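Local coordinates for protein glycogen synthase (Cyanobacterium sp. CLg1, PDB 6GNF) that belongs to the bacterial glycogen (starch) synthase family of glycosyltransferases, with two Rossmann-like domains and adenosine-5'-diphosphate held in a pocket between them, at residues A[342-347]-A[381-386]; A[350-355]-A[422-427]; A[371-376]-A[401-406]. All blocks are in the same frame, centred on the assembly; numbering follows the deposited sequence.

Interaction 1 of 3, residues A[342-347]-A[381-386]; sequences CGLTVD and QVVILG. With ADP (adenosine-5'-diphosphate), chain F.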
loop_
_atom_site.group_PDB
_atom_site.type_symbol
_atom_site.label_atom_id
_atom_site.label_comp_id
_atom_site.label_asym_id
_atom_site.label_seq_id
_atom_site.Cartn_x
_atom_site.Cartn_y
_atom_site.Cartn_z
ATOM N N CYS A 342 14.657 -14.575 -18.454
ATOM C CA CYS A 342 15.620 -14.047 -17.491
ATOM C C CYS A 342 17.051 -14.510 -17.750
ATOM O O CYS A 342 17.958 -14.176 -16.996
ATOM C CB CYS A 342 15.188 -14.446 -16.078
ATOM S SG CYS A 342 13.613 -13.699 -15.578
ATOM N N GLY A 343 17.259 -15.273 -18.815
ATOM C CA GLY A 343 18.586 -15.787 -19.148
ATOM C C GLY A 343 19.040 -16.942 -18.269
ATOM O O GLY A 343 20.227 -17.257 -18.227
ATOM N N LEU A 344 18.098 -17.588 -17.587
ATOM C CA LEU A 344 18.410 -18.700 -16.688
ATOM C C LEU A 344 18.321 -20.024 -17.425
ATOM O O LEU A 344 17.598 -20.137 -18.414
ATOM C CB LEU A 344 17.431 -18.716 -15.513
ATOM C CG LEU A 344 17.312 -17.403 -14.736
ATOM C CD1 LEU A 344 16.191 -17.487 -13.710
ATOM C CD2 LEU A 344 18.637 -17.059 -14.070
ATOM N N THR A 345 19.014 -21.036 -16.908
ATOM C CA THR A 345 18.964 -22.374 -17.495
ATOM C C THR A 345 17.516 -22.850 -17.492
ATOM O O THR A 345 16.832 -22.790 -16.466
ATOM C CB THR A 345 19.842 -23.399 -16.736
ATOM O OG1 THR A 345 21.175 -22.895 -16.582
ATOM C CG2 THR A 345 19.884 -24.742 -17.461
ATOM N N VAL A 346 17.051 -23.302 -18.652
ATOM C CA VAL A 346 15.684 -23.766 -18.802
ATOM C C VAL A 346 15.576 -25.205 -18.318
ATOM O O VAL A 346 16.116 -26.117 -18.937
ATOM C CB VAL A 346 15.219 -23.664 -20.260
ATOM C CG1 VAL A 346 13.843 -24.294 -20.423
ATOM C CG2 VAL A 346 15.211 -22.207 -20.700
ATOM N N ASP A 347 14.870 -25.390 -17.210
ATOM C CA ASP A 347 14.681 -26.698 -16.601
ATOM C C ASP A 347 13.562 -26.582 -15.576
ATOM O O ASP A 347 13.747 -25.959 -14.532
ATOM C CB ASP A 347 15.970 -27.164 -15.918
ATOM C CG ASP A 347 15.824 -28.523 -15.236
ATOM O OD1 ASP A 347 14.706 -29.077 -15.175
ATOM O OD2 ASP A 347 16.849 -29.044 -14.750
ATOM N N GLN A 381 16.696 -21.268 -8.313
ATOM C CA GLN A 381 16.817 -20.051 -9.098
ATOM C C GLN A 381 16.101 -18.916 -8.382
ATOM O O GLN A 381 15.151 -19.151 -7.639
ATOM C CB GLN A 381 16.259 -20.265 -10.505
ATOM C CG GLN A 381 17.173 -21.119 -11.372
ATOM C CD GLN A 381 16.598 -21.419 -12.742
ATOM O OE1 GLN A 381 15.506 -20.964 -13.080
ATOM N NE2 GLN A 381 17.330 -22.197 -13.536
ATOM N N VAL A 382 16.587 -17.693 -8.584
ATOM C CA VAL A 382 16.000 -16.511 -7.958
ATOM C C VAL A 382 15.838 -15.401 -8.982
ATOM O O VAL A 382 16.777 -15.059 -9.697
ATOM C CB VAL A 382 16.866 -15.968 -6.798
ATOM C CG1 VAL A 382 16.200 -14.756 -6.160
ATOM C CG2 VAL A 382 17.113 -17.050 -5.758
ATOM N N VAL A 383 14.642 -14.835 -9.039
ATOM C CA VAL A 383 14.368 -13.699 -9.904
ATOM C C VAL A 383 13.891 -12.553 -9.028
ATOM O O VAL A 383 13.041 -12.753 -8.162
ATOM C CB VAL A 383 13.306 -14.046 -10.960
ATOM C CG1 VAL A 383 13.003 -12.837 -11.827
ATOM C CG2 VAL A 383 13.788 -15.209 -11.816
ATOM N N ILE A 384 14.461 -11.366 -9.241
ATOM C CA ILE A 384 14.188 -10.203 -8.397
ATOM C C ILE A 384 13.799 -8.992 -9.241
ATOM O O ILE A 384 14.564 -8.552 -10.094
ATOM C CB ILE A 384 15.422 -9.828 -7.554
ATOM C CG1 ILE A 384 16.057 -11.063 -6.918
ATOM C CG2 ILE A 384 15.038 -8.830 -6.473
ATOM C CD1 ILE A 384 17.437 -10.808 -6.356
ATOM N N LEU A 385 12.609 -8.457 -8.996
ATOM C CA LEU A 385 12.092 -7.321 -9.749
ATOM C C LEU A 385 11.717 -6.184 -8.798
ATOM O O LEU A 385 10.885 -6.368 -7.919
ATOM C CB LEU A 385 10.866 -7.752 -10.564
ATOM C CG LEU A 385 10.107 -6.663 -11.334
ATOM C CD1 LEU A 385 10.977 -6.077 -12.441
ATOM C CD2 LEU A 385 8.805 -7.210 -11.903
ATOM N N GLY A 386 12.305 -5.006 -9.007
ATOM C CA GLY A 386 12.035 -3.848 -8.152
ATOM C C GLY A 386 12.751 -2.563 -8.540
ATOM O O GLY A 386 13.727 -2.586 -9.280
HETATM P PB ADP F . 3.569 -2.124 -0.994
HETATM O O1B ADP F . 4.067 -2.134 0.428
HETATM O O2B ADP F . 2.155 -1.630 -1.130
HETATM O O3B ADP F . 4.555 -1.548 -1.974
HETATM P PA ADP F . 2.169 -4.553 -1.668
HETATM O O1A ADP F . 1.041 -4.223 -0.699
HETATM O O2A ADP F . 2.623 -5.992 -1.875
HETATM O O3A ADP F . 3.507 -3.702 -1.334
HETATM O "O5'" ADP F . 1.787 -3.953 -3.120
HETATM C "C5'" ADP F . 2.790 -3.670 -4.103
HETATM C "C4'" ADP F . 2.181 -3.926 -5.476
HETATM O "O4'" ADP F . 2.987 -3.396 -6.531
HETATM C "C3'" ADP F . 2.059 -5.413 -5.734
HETATM O "O3'" ADP F . 0.779 -5.648 -6.329
HETATM C "C2'" ADP F . 3.204 -5.736 -6.667
HETATM O "O2'" ADP F . 2.792 -6.766 -7.560
HETATM C "C1'" ADP F . 3.480 -4.428 -7.387
HETATM N N9 ADP F . 4.906 -4.117 -7.682
HETATM C C8 ADP F . 5.849 -3.730 -6.797
HETATM N N7 ADP F . 7.038 -3.492 -7.416
HETATM C C5 ADP F . 6.857 -3.716 -8.729
HETATM C C6 ADP F . 7.682 -3.657 -9.954
HETATM N N6 ADP F . 8.980 -3.301 -9.904
HETATM N N1 ADP F . 7.101 -3.975 -11.130
HETATM C C2 ADP F . 5.811 -4.339 -11.219
HETATM N N3 ADP F . 5.005 -4.410 -10.143
HETATM C C4 ADP F . 5.452 -4.116 -8.899
#

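Interaction 2 of 3, residues A[350-355]-A[422-427]; sequences IPLFGF and AGADYC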
loop_
_atom_site.group_PDB
_atom_site.type_symbol
_atom_site.label_atom_id
_atom_site.label_comp_id
_atom_site.label_asym_id
_atom_site.label_seq_id
_atom_site.Cartn_x
_atom_site.Cartn_y
_atom_site.Cartn_z
ATOM N N ILE A 350 14.079 -27.336 -11.550
ATOM C CA ILE A 350 14.818 -26.492 -10.608
ATOM C C ILE A 350 13.841 -25.539 -9.932
ATOM O O ILE A 350 13.184 -24.760 -10.619
ATOM C CB ILE A 350 15.919 -25.674 -11.309
ATOM C CG1 ILE A 350 16.988 -26.611 -11.876
ATOM C CG2 ILE A 350 16.568 -24.696 -10.335
ATOM C CD1 ILE A 350 17.902 -25.956 -12.888
ATOM N N PRO A 351 13.751 -25.586 -8.586
ATOM C CA PRO A 351 12.794 -24.713 -7.900
ATOM C C PRO A 351 13.156 -23.243 -8.068
ATOM O O PRO A 351 14.318 -22.877 -7.893
ATOM C CB PRO A 351 12.906 -25.140 -6.432
ATOM C CG PRO A 351 14.261 -25.742 -6.307
ATOM C CD PRO A 351 14.564 -26.370 -7.637
ATOM N N LEU A 352 12.165 -22.418 -8.397
ATOM C CA LEU A 352 12.399 -21.007 -8.682
ATOM C C LEU A 352 11.680 -20.113 -7.680
ATOM O O LEU A 352 10.490 -20.283 -7.435
ATOM C CB LEU A 352 11.940 -20.675 -10.103
ATOM C CG LEU A 352 12.419 -19.328 -10.660
ATOM C CD1 LEU A 352 12.630 -19.409 -12.161
ATOM C CD2 LEU A 352 11.458 -18.195 -10.344
ATOM N N PHE A 353 12.423 -19.162 -7.115
ATOM C CA PHE A 353 11.896 -18.157 -6.187
ATOM C C PHE A 353 11.791 -16.803 -6.882
ATOM O O PHE A 353 12.715 -16.384 -7.573
ATOM C CB PHE A 353 12.827 -18.004 -4.984
ATOM C CG PHE A 353 12.852 -19.195 -4.073
ATOM C CD1 PHE A 353 13.690 -20.264 -4.332
ATOM C CD2 PHE A 353 12.049 -19.236 -2.940
ATOM C CE1 PHE A 353 13.721 -21.362 -3.486
ATOM C CE2 PHE A 353 12.072 -20.329 -2.090
ATOM C CZ PHE A 353 12.910 -21.395 -2.361
ATOM N N GLY A 354 10.670 -16.116 -6.691
ATOM C CA GLY A 354 10.449 -14.808 -7.302
ATOM C C GLY A 354 10.169 -13.720 -6.278
ATOM O O GLY A 354 9.376 -13.914 -5.356
ATOM N N PHE A 355 10.821 -12.571 -6.445
ATOM C CA PHE A 355 10.565 -11.397 -5.612
ATOM C C PHE A 355 10.096 -10.241 -6.484
ATOM O O PHE A 355 10.669 -9.969 -7.537
ATOM C CB PHE A 355 11.827 -10.988 -4.844
ATOM C CG PHE A 355 11.711 -9.655 -4.152
ATOM C CD1 PHE A 355 11.973 -8.475 -4.835
ATOM C CD2 PHE A 355 11.337 -9.578 -2.816
ATOM C CE1 PHE A 355 11.859 -7.245 -4.205
ATOM C CE2 PHE A 355 11.233 -8.356 -2.178
ATOM C CZ PHE A 355 11.492 -7.187 -2.876
ATOM N N ALA A 422 3.344 -16.253 -12.298
ATOM C CA ALA A 422 2.887 -17.497 -12.895
ATOM C C ALA A 422 4.004 -18.530 -12.969
ATOM O O ALA A 422 3.800 -19.703 -12.647
ATOM C CB ALA A 422 2.327 -17.233 -14.283
ATOM N N GLY A 423 5.201 -18.088 -13.343
ATOM C CA GLY A 423 6.306 -19.002 -13.625
ATOM C C GLY A 423 7.027 -19.529 -12.403
ATOM O O GLY A 423 7.512 -20.660 -12.404
ATOM N N ALA A 424 7.121 -18.703 -11.368
ATOM C CA ALA A 424 7.840 -19.073 -10.157
ATOM C C ALA A 424 7.106 -20.162 -9.387
ATOM O O ALA A 424 5.877 -20.245 -9.428
ATOM C CB ALA A 424 8.044 -17.857 -9.262
ATOM N N ASP A 425 7.868 -20.972 -8.662
ATOM C CA ASP A 425 7.297 -21.956 -7.749
ATOM C C ASP A 425 6.971 -21.309 -6.419
ATOM O O ASP A 425 6.005 -21.684 -5.757
ATOM C CB ASP A 425 8.284 -23.086 -7.529
ATOM C CG ASP A 425 8.585 -23.819 -8.798
ATOM O OD1 ASP A 425 7.612 -24.174 -9.489
ATOM O OD2 ASP A 425 9.781 -24.037 -9.102
ATOM N N TYR A 426 7.800 -20.342 -6.031
ATOM C CA TYR A 426 7.681 -19.695 -4.737
ATOM C C TYR A 426 7.683 -18.170 -4.860
ATOM O O TYR A 426 8.405 -17.607 -5.677
ATOM C CB TYR A 426 8.822 -20.158 -3.833
ATOM C CG TYR A 426 8.813 -21.649 -3.573
ATOM C CD1 TYR A 426 7.871 -22.216 -2.725
ATOM C CD2 TYR A 426 9.734 -22.493 -4.186
ATOM C CE1 TYR A 426 7.848 -23.581 -2.485
ATOM C CE2 TYR A 426 9.721 -23.862 -3.957
ATOM C CZ TYR A 426 8.780 -24.406 -3.103
ATOM O OH TYR A 426 8.773 -25.773 -2.866
ATOM N N CYS A 427 6.876 -17.523 -4.025
ATOM C CA CYS A 427 6.838 -16.067 -3.914
ATOM C C CYS A 427 7.564 -15.647 -2.634
ATOM O O CYS A 427 7.090 -15.890 -1.530
ATOM C CB CYS A 427 5.391 -15.591 -3.891
ATOM S SG CYS A 427 5.197 -13.849 -3.512
#

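Interaction 3 of 3, residues A[371-376]-A[401-406]; sequences AMPKLK and DKYPFA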
loop_
_atom_site.group_PDB
_atom_site.type_symbol
_atom_site.label_atom_id
_atom_site.label_comp_id
_atom_site.label_asym_id
_atom_site.label_seq_id
_atom_site.Cartn_x
_atom_site.Cartn_y
_atom_site.Cartn_z
ATOM N N ALA A 371 22.346 -12.457 0.304
ATOM C CA ALA A 371 22.259 -13.899 0.540
ATOM C C ALA A 371 22.882 -14.747 -0.567
ATOM O O ALA A 371 23.033 -15.957 -0.393
ATOM C CB ALA A 371 20.805 -14.307 0.737
ATOM N N MET A 372 23.244 -14.123 -1.688
ATOM C CA MET A 372 23.671 -14.856 -2.891
ATOM C C MET A 372 24.799 -15.865 -2.666
ATOM O O MET A 372 24.705 -16.992 -3.151
ATOM C CB MET A 372 24.054 -13.883 -4.013
ATOM C CG MET A 372 22.868 -13.140 -4.610
ATOM S SD MET A 372 21.827 -14.202 -5.633
ATOM C CE MET A 372 20.257 -13.344 -5.528
ATOM N N PRO A 373 25.851 -15.482 -1.915
ATOM C CA PRO A 373 26.929 -16.447 -1.671
ATOM C C PRO A 373 26.441 -17.748 -1.030
ATOM O O PRO A 373 26.927 -18.822 -1.383
ATOM C CB PRO A 373 27.872 -15.696 -0.723
ATOM C CG PRO A 373 27.594 -14.250 -0.975
ATOM C CD PRO A 373 26.132 -14.177 -1.284
ATOM N N LYS A 374 25.468 -17.654 -0.126
ATOM C CA LYS A 374 24.915 -18.836 0.534
ATOM C C LYS A 374 23.853 -19.556 -0.298
ATOM O O LYS A 374 23.535 -20.709 -0.029
ATOM C CB LYS A 374 24.302 -18.460 1.883
ATOM C CG LYS A 374 25.310 -18.037 2.944
ATOM C CD LYS A 374 24.811 -18.399 4.337
ATOM C CE LYS A 374 25.710 -17.851 5.434
ATOM N NZ LYS A 374 25.369 -16.437 5.744
ATOM N N LEU A 375 23.261 -18.860 -1.261
ATOM C CA LEU A 375 22.129 -19.414 -2.011
ATOM C C LEU A 375 22.510 -20.518 -2.997
ATOM O O LEU A 375 21.714 -21.427 -3.264
ATOM C CB LEU A 375 21.375 -18.304 -2.750
ATOM C CG LEU A 375 20.523 -17.373 -1.886
ATOM C CD1 LEU A 375 19.892 -16.294 -2.752
ATOM C CD2 LEU A 375 19.455 -18.141 -1.120
ATOM N N LYS A 376 23.720 -20.454 -3.542
ATOM C CA LYS A 376 24.138 -21.438 -4.539
ATOM C C LYS A 376 24.021 -22.868 -4.006
ATOM O O LYS A 376 23.722 -23.795 -4.757
ATOM C CB LYS A 376 25.566 -21.173 -5.022
ATOM C CG LYS A 376 25.855 -21.848 -6.349
ATOM C CD LYS A 376 27.182 -21.429 -6.956
ATOM C CE LYS A 376 27.280 -21.907 -8.399
ATOM N NZ LYS A 376 28.686 -21.995 -8.885
ATOM N N ASP A 401 25.866 -11.485 -13.199
ATOM C CA ASP A 401 27.275 -11.670 -13.537
ATOM C C ASP A 401 27.940 -12.691 -12.624
ATOM O O ASP A 401 28.488 -13.685 -13.096
ATOM C CB ASP A 401 28.023 -10.340 -13.449
ATOM C CG ASP A 401 27.516 -9.326 -14.446
ATOM O OD1 ASP A 401 27.621 -9.602 -15.660
ATOM O OD2 ASP A 401 27.013 -8.266 -14.018
ATOM N N LYS A 402 27.903 -12.423 -11.322
ATOM C CA LYS A 402 28.524 -13.301 -10.323
ATOM C C LYS A 402 27.705 -14.575 -10.072
ATOM O O LYS A 402 28.264 -15.621 -9.737
ATOM C CB LYS A 402 28.735 -12.546 -8.991
ATOM C CG LYS A 402 29.459 -13.315 -7.882
ATOM C CD LYS A 402 30.971 -13.147 -7.915
ATOM C CE LYS A 402 31.593 -13.618 -6.609
ATOM N NZ LYS A 402 33.069 -13.778 -6.722
ATOM N N TYR A 403 26.385 -14.484 -10.210
ATOM C CA TYR A 403 25.500 -15.596 -9.858
ATOM C C TYR A 403 24.603 -15.978 -11.036
ATOM O O TYR A 403 23.633 -15.266 -11.330
ATOM C CB TYR A 403 24.669 -15.217 -8.633
ATOM C CG TYR A 403 25.535 -14.742 -7.494
ATOM C CD1 TYR A 403 26.239 -15.650 -6.712
ATOM C CD2 TYR A 403 25.683 -13.384 -7.222
ATOM C CE1 TYR A 403 27.055 -15.224 -5.676
ATOM C CE2 TYR A 403 26.494 -12.947 -6.188
ATOM C CZ TYR A 403 27.178 -13.874 -5.419
ATOM O OH TYR A 403 27.984 -13.453 -4.394
ATOM N N PRO A 404 24.925 -17.104 -11.713
ATOM C CA PRO A 404 24.201 -17.504 -12.923
ATOM C C PRO A 404 22.764 -17.959 -12.653
ATOM O O PRO A 404 21.903 -17.807 -13.521
ATOM C CB PRO A 404 25.049 -18.657 -13.478
ATOM C CG PRO A 404 25.736 -19.237 -12.292
ATOM C CD PRO A 404 25.932 -18.111 -11.316
ATOM N N PHE A 405 22.509 -18.472 -11.449
ATOM C CA PHE A 405 21.171 -18.940 -11.054
ATOM C C PHE A 405 20.208 -17.809 -10.688
ATOM O O PHE A 405 19.049 -18.068 -10.385
ATOM C CB PHE A 405 21.273 -19.916 -9.877
ATOM C CG PHE A 405 21.885 -19.317 -8.639
ATOM C CD1 PHE A 405 21.099 -18.635 -7.717
ATOM C CD2 PHE A 405 23.249 -19.434 -8.397
ATOM C CE1 PHE A 405 21.662 -18.079 -6.579
ATOM C CE2 PHE A 405 23.818 -18.877 -7.265
ATOM C CZ PHE A 405 23.023 -18.201 -6.354
ATOM N N ALA A 406 20.680 -16.566 -10.723
ATOM C CA ALA A 406 19.871 -15.434 -10.292
ATOM C C ALA A 406 19.823 -14.352 -11.348
ATOM O O ALA A 406 20.726 -14.238 -12.168
ATOM C CB ALA A 406 20.417 -14.865 -8.989
#

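Interaction 1 of 3, residues A[342-347]-A[381-386]
In the Rossmann-like domain that carries strand 381-385, the segment leaving helix 327-341 lays Cys342, Leu344 and Thr345 against Gln381 and Val383. Gly343 lies in a Schellman motif: its positive phi turns the chain out of the helix so that residues on both sides of it face the strand. Cys342 and Leu344 supply apolar surface: Cys342 SG lies by both valine methyls, 3.9 Å from Val383 CG1, and Leu344 CD1 is 3.8 Å from Val383 CG2. Leu344 and Gln381 run past each other in opposite senses, CD1 lying 3.6 Å from OE1. With its chain extended beyond CG (chi2 176°), Gln381 reaches the loop, where NE2 donates to Thr345 O at 3.0 Å. This bond is nearly straight (164°) and lies in the plane of both amide and carbonyl, on a lone pair. Glutamine suits this buried place by offering both N-H and C=O; Gln339 NE2 engages its OE1, which fixes the amide's rotation. At the strand's far end, Leu385 CD2 approaches adenosine-5'-diphosphate N1 to 3.7 Å. Strand 352-356 flanks 381-385, helix 414-423 meets Val383 and Leu385, and helix 365-370 covers Val382 and Ile384 on the other face.

Interaction 2 of 3, residues A[350-355]-A[422-427]
Matching first torsions (chi1 -69° and -61°), with CG anti to the carbonyl carbon in both, set the rings of Phe353 and Tyr426 one against the other as an offset stack; as bridge partners the two already put CB on the same face of the sheet. Their strands, 352-356 and 426-429, are the parallel pair at the middle of a Rossmann-like sheet. The ring centroids lie 4.9 Å apart with planes at 23°, and Tyr426 CD2 sits over one face of Phe353, toward its rim. The stack is displaced enough for Phe353 CD2 to meet Tyr426 CB at 3.5 Å, while Pro351 CB lies at the edge of the tyrosine ring. Helix 485-503 covers these aromatics through Met499, Ala502 and Leu503.

Between the backbones, Leu352 O is gripped twice, by Tyr426 N at 3.0 Å and by Asp425 N, also at 3.0 Å. Gly354 N then donates to Tyr426 O at 2.9 Å, which carries the ladder one step further. Glycine suits this place, since a CB on Gly354 would crowd the Ala424 methyl; Leu352 CD2 packs on that methyl, 3.6 Å from Ala424 CB. Asp425 reaches back to the start of the other strand. Its OD2 is salt-bridged to Lys335 of helix 327-341, a charge that probably stabilises the buried aspartate as an anion. The same oxygen accepts from the backbone: Leu352 N meets Asp425 OD2 at 3.0 Å on the anti side, somewhat out of the carboxylate plane.

Interaction 3 of 3, residues A[371-376]-A[401-406]
Met372 meets Tyr403 by a CH-pi contact: its CB stands 3.4 Å from the ring centroid, only 12° off the normal, almost centred over the face. Lys402 CG lies over the opposite face, toward its rim.

Sulfur-aromatic contacts continue from the same side chain. A bend at chi2 (-72°) turns Met372 SD into the corner formed by two rings, 4.6 Å from the Tyr403 centroid and 5.0 Å from that of Phe405. Both are oblique Met-aromatic contacts, to which a flexible, polarisable thioether is well suited.

The aromatic side belongs to the junction of a beta-alpha-beta unit. Helix 390-402 gives way here to a type I turn, Tyr403 to Ala406, that leads into strand 406-409, the outermost strand of the parallel sheet; helix 372-375 packs beside that turn.

Apolar packing fills in the remainder. Phe405 places CG between its backbone N and carbonyl carbon (chi1 61°), which directs the ring at the helix and the residue after it, where CE1 touches Leu375 CB at 3.8 Å and CE2 touches Lys376 CB at 3.7 Å. Lysine suits this exposed position, since its aliphatic stem can lie against the ring. Ala406 CB sits 3.7 Å from Met372 SD, its small methyl fitting against the thioether. Tyr403 OH lies 3.5 Å from Pro373 CG.

Met372 O lies at the edge of the Phe405 ring, near its plane, 3.8 Å from CZ.

How the interactions relate
All three contacts belong to one parallel sheet and the helices and loops that join its strands. Interactions 1 and 2 have centres about 9 Å apart and meet through neighbouring strands, where Phe353 N lies 2.8 Å from Gln381 O, a probable hydrogen bond. Interaction 3, its centre about 11 Å from that of interaction 1, joins the other edge of strand 381-385: Val382 N lies 3.1 Å from Phe405 O, again a probable hydrogen bond, and Leu344 CD2 packs on Pro404 O. Interactions 2 and 3 do not touch, their nearest atoms being about 7 Å apart. Interaction 1 reaches adenosine-5'-diphosphate directly at Leu385 and Gly386, whereas the Cys427 side chain of interaction 2 stays about 8 Å away.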